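Local coordinates for protein PTS system, IIA component (Streptococcus pneumoniae serotype 4, PDB 5T3U) that probably takes up a phosphoryl group and passes it along the phosphotransferase chain that serves fucose utilization in pneumococcus, at the interface of chains A and B. Coordinates in Å, arbitrary orientation; residue numbers count along the deposited sequence, not the author numbering. Chains: chain A/B, PTS system, IIA component.

Contacts 1 and 2 lie about 14 Å apart between the centres of their C-alpha atoms, within one two-fold symmetric interface, so each occurs twice in the dimer. Helix 19-31 runs through both: contact 1 takes its residues 25, 26 and 29 from chain B, while contact 2 uses A:Phe19 to A:Thr26 of that helix, and B:Phe19 at its start. The pair A:Asn18 and A:Phe19 joins the contacts along the chain, and Thr26 appears in both, once from each subunit. Contact 1 brings methionines against the active-site loop; contact 2 packs phenylalanines near the two-fold axis, which suggests that subunit pairing and the active-site edge are linked.

Contact 1: the interface of chains A and B. Residues chain A 17-18, 45-46; chain B 25-26, 29.
The loop that follows strand 9-16 and carries A:Gly17 and A:Asn18 sits directly after the histidine that is phosphorylated in IIA proteins of the mannose family, and here it meets B:Met25 and B:Met29 of helix 19-31. A second chain A loop, at A:Met45 and A:Pro46, adds the other wall. A:Gly17 suits its place because its positive phi of 59° is easily adopted by glycine, and because the missing side chain lets both sulfurs come close to its backbone. B:Met25 SD lies 3.5 Å from A:Gly17 CA, and B:Met29 SD is 3.6 Å from the same carbon. The backbone amide of A:Asn18 makes a weak hydrogen bond to B:Met25 SD (3.4 Å, 155° at the hydrogen), a modest grip by a soft, polarisable acceptor.

B:Met25 starts with CG opposite the backbone N (chi1 -177°), then bends at chi2, which brings its thioether across from the helix into chain A. Its flank runs obliquely past the side-chain amide of A:Asn18, with CG 3.9 Å from A:Asn18 ND2. Methionine is apt here: a flexible, unbranched chain can thread between two loops while its methyl finds apolar company. That methyl reaches the A:Pro46 ring, CE to CD at 4.0 Å, the rigid proline giving a firm apolar surface. B:Met29, bent at its last torsion, crosses A:Pro46 at about a right angle, with SD 4.0 Å from A:Pro46 CD. A:Met45 completes the wall by crossing B:Met25 nearly perpendicularly, the two CE methyls touching at 3.9 Å.

Contact 2: the interface of chains A and B. Residues chain A 19, 22-23, 26, 104; chain B 15, 19, 76.
B:Phe19 (phi -51°, psi -50°) opens helix 19-31 with helical torsions, and its amide N, which has no carbonyl of a preceding helical turn to bond to, faces the hydroxyl of A:Thr26. That N-H donates to A:Thr26 OG1 at 3.0 Å, 141° at the hydrogen. The hydroxyl in turn donates to A:Gly22 O one turn earlier, so threonine serves as acceptor and donor at once, which should restrain the hydroxyl's rotation.

With CG opposite its backbone N, B:Phe19 sends its ring into chain A. A:Ile104 lies across one face of it: CG1 stands 3.4 Å from the ring centroid, a CH-pi contact for which a branched aliphatic chain is well shaped. A:Ala23 N sits at the ring's edge in plane, and the small A:Ala23 CB lies 3.6 Å from B:Phe19 CD1. The two symmetry-related phenylalanines lie side by side, pointing the same way, with their CE1 atoms 3.3 Å apart in tight packing.

Beyond the ring, water 1 bridges A:Ile104 N (2.8 Å) and B:Asp76 O. B:Asp76, the conserved aspartate of the active site, also sets its carboxylate OD2 near the methyl of A:Thr26. This aromatic and aliphatic cluster joins the two chains of the deposited assembly, as in the dimers of the mannose family, and may set the active-site edge of one against the other.

Contact 1: the interface of chains A and B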
loop_
_atom_site.group_PDB
_atom_site.type_symbol
_atom_site.label_atom_id
_atom_site.label_comp_id
_atom_site.label_asym_id
_atom_site.label_seq_id
_atom_site.Cartn_x
_atom_site.Cartn_y
_atom_site.Cartn_z
ATOM N N GLY A 17 4.029 11.441 2.072
ATOM C CA GLY A 17 5.264 10.762 1.708
ATOM C C GLY A 17 5.264 9.985 0.409
ATOM O O GLY A 17 4.470 10.252 -0.493
ATOM N N ASN A 18 6.183 9.014 0.344
ATOM C CA ASN A 18 6.539 8.279 -0.844
ATOM C C ASN A 18 5.664 7.033 -1.116
ATOM O O ASN A 18 5.921 6.305 -2.070
ATOM C CB ASN A 18 8.022 7.859 -0.741
ATOM C CG ASN A 18 8.992 9.048 -0.805
ATOM O OD1 ASN A 18 8.649 10.137 -1.278
ATOM N ND2 ASN A 18 10.207 8.835 -0.338
ATOM N N MET A 45 4.910 15.886 1.230
ATOM C CA MET A 45 6.215 15.630 1.805
ATOM C C MET A 45 6.385 16.302 3.172
ATOM O O MET A 45 5.647 17.252 3.495
ATOM C CB MET A 45 7.308 16.042 0.813
ATOM C CG MET A 45 7.177 15.338 -0.550
ATOM S SD MET A 45 7.175 13.521 -0.397
ATOM C CE MET A 45 8.902 13.219 -0.016
ATOM N N PRO A 46 7.304 15.766 4.015
ATOM C CA PRO A 46 7.692 16.448 5.266
ATOM C C PRO A 46 8.081 17.898 4.960
ATOM O O PRO A 46 8.789 18.139 3.986
ATOM C CB PRO A 46 8.933 15.654 5.716
ATOM C CG PRO A 46 8.636 14.216 5.211
ATOM C CD PRO A 46 7.919 14.424 3.893
ATOM N N MET B 25 8.444 4.781 4.920
ATOM C CA MET B 25 8.690 6.229 4.943
ATOM C C MET B 25 7.399 6.958 5.326
ATOM O O MET B 25 7.382 7.761 6.258
ATOM C CB MET B 25 9.163 6.685 3.549
ATOM C CG MET B 25 9.525 8.119 3.439
ATOM S SD MET B 25 8.096 9.241 3.174
ATOM C CE MET B 25 9.073 10.747 2.934
ATOM N N THR B 26 6.309 6.614 4.644
ATOM C CA THR B 26 5.002 7.218 4.916
ATOM C C THR B 26 4.505 6.867 6.311
ATOM O O THR B 26 4.002 7.737 7.028
ATOM C CB THR B 26 3.998 6.781 3.867
ATOM O OG1 THR B 26 4.396 7.334 2.609
ATOM C CG2 THR B 26 2.581 7.245 4.203
ATOM N N MET B 29 5.887 8.982 9.005
ATOM C CA MET B 29 5.317 10.329 9.093
ATOM C C MET B 29 4.212 10.348 10.131
ATOM O O MET B 29 3.924 11.395 10.707
ATOM C CB MET B 29 4.804 10.807 7.746
ATOM C CG MET B 29 5.924 11.136 6.769
ATOM S SD MET B 29 5.330 11.665 5.146
ATOM C CE MET B 29 4.479 13.186 5.596
#

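Contact 2: the interface of chains A and B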
loop_
_atom_site.group_PDB
_atom_site.type_symbol
_atom_site.label_atom_id
_atom_site.label_comp_id
_atom_site.label_asym_id
_atom_site.label_seq_id
_atom_site.Cartn_x
_atom_site.Cartn_y
_atom_site.Cartn_z
ATOM N N PHE A 19 4.652 6.775 -0.290
ATOM C CA PHE A 19 3.764 5.604 -0.515
ATOM C C PHE A 19 3.206 5.520 -1.942
ATOM O O PHE A 19 3.293 4.450 -2.587
ATOM C CB PHE A 19 2.599 5.594 0.481
ATOM C CG PHE A 19 1.764 4.327 0.465
ATOM C CD1 PHE A 19 2.339 3.086 0.725
ATOM C CD2 PHE A 19 0.390 4.388 0.233
ATOM C CE1 PHE A 19 1.572 1.947 0.763
ATOM C CE2 PHE A 19 -0.377 3.252 0.248
ATOM C CZ PHE A 19 0.235 2.004 0.507
ATOM N N GLY A 22 5.913 5.069 -4.829
ATOM C CA GLY A 22 6.430 3.712 -4.684
ATOM C C GLY A 22 5.411 2.670 -5.108
ATOM O O GLY A 22 5.773 1.678 -5.750
ATOM N N ALA A 23 4.146 2.885 -4.761
ATOM C CA ALA A 23 3.073 2.007 -5.261
ATOM C C ALA A 23 2.971 1.986 -6.791
ATOM O O ALA A 23 2.828 0.924 -7.389
ATOM C CB ALA A 23 1.730 2.360 -4.635
ATOM N N THR A 26 5.982 0.029 -8.327
ATOM C CA THR A 26 5.752 -1.406 -8.138
ATOM C C THR A 26 4.649 -1.919 -9.054
ATOM O O THR A 26 4.794 -2.982 -9.664
ATOM C CB THR A 26 5.416 -1.693 -6.688
ATOM O OG1 THR A 26 6.571 -1.406 -5.895
ATOM C CG2 THR A 26 4.999 -3.148 -6.475
ATOM N N ILE A 104 -1.506 -2.693 -3.263
ATOM C CA ILE A 104 -1.007 -2.952 -4.618
ATOM C C ILE A 104 -2.081 -3.658 -5.464
ATOM O O ILE A 104 -2.318 -3.267 -6.590
ATOM C CB ILE A 104 0.374 -3.667 -4.587
ATOM C CG1 ILE A 104 1.468 -2.626 -4.408
ATOM C CG2 ILE A 104 0.650 -4.557 -5.863
ATOM C CD1 ILE A 104 1.674 -1.685 -5.588
ATOM N N SER B 15 8.403 -6.210 -0.905
ATOM C CA SER B 15 7.622 -6.114 -2.128
ATOM C C SER B 15 8.526 -6.205 -3.350
ATOM O O SER B 15 9.744 -6.018 -3.250
ATOM C CB SER B 15 6.909 -4.747 -2.157
ATOM O OG SER B 15 7.872 -3.719 -2.283
ATOM N N PHE B 19 7.506 -0.204 -3.353
ATOM C CA PHE B 19 6.290 -0.170 -2.497
ATOM C C PHE B 19 6.594 -0.223 -0.994
ATOM O O PHE B 19 6.076 0.613 -0.219
ATOM C CB PHE B 19 5.330 -1.308 -2.857
ATOM C CG PHE B 19 3.972 -1.227 -2.183
ATOM C CD1 PHE B 19 3.146 -0.122 -2.369
ATOM C CD2 PHE B 19 3.506 -2.283 -1.401
ATOM C CE1 PHE B 19 1.895 -0.073 -1.802
ATOM C CE2 PHE B 19 2.267 -2.230 -0.814
ATOM C CZ PHE B 19 1.452 -1.092 -1.013
ATOM N N ASP B 76 3.462 -7.460 -0.659
ATOM C CA ASP B 76 2.646 -6.603 -1.505
ATOM C C ASP B 76 1.411 -7.291 -2.075
ATOM O O ASP B 76 0.334 -6.707 -2.072
ATOM C CB ASP B 76 3.487 -5.901 -2.598
ATOM C CG ASP B 76 4.415 -6.855 -3.380
ATOM O OD1 ASP B 76 4.570 -8.048 -3.007
ATOM O OD2 ASP B 76 5.034 -6.365 -4.368
HETATM O O HOH W 1 -0.448 -4.309 -1.196
#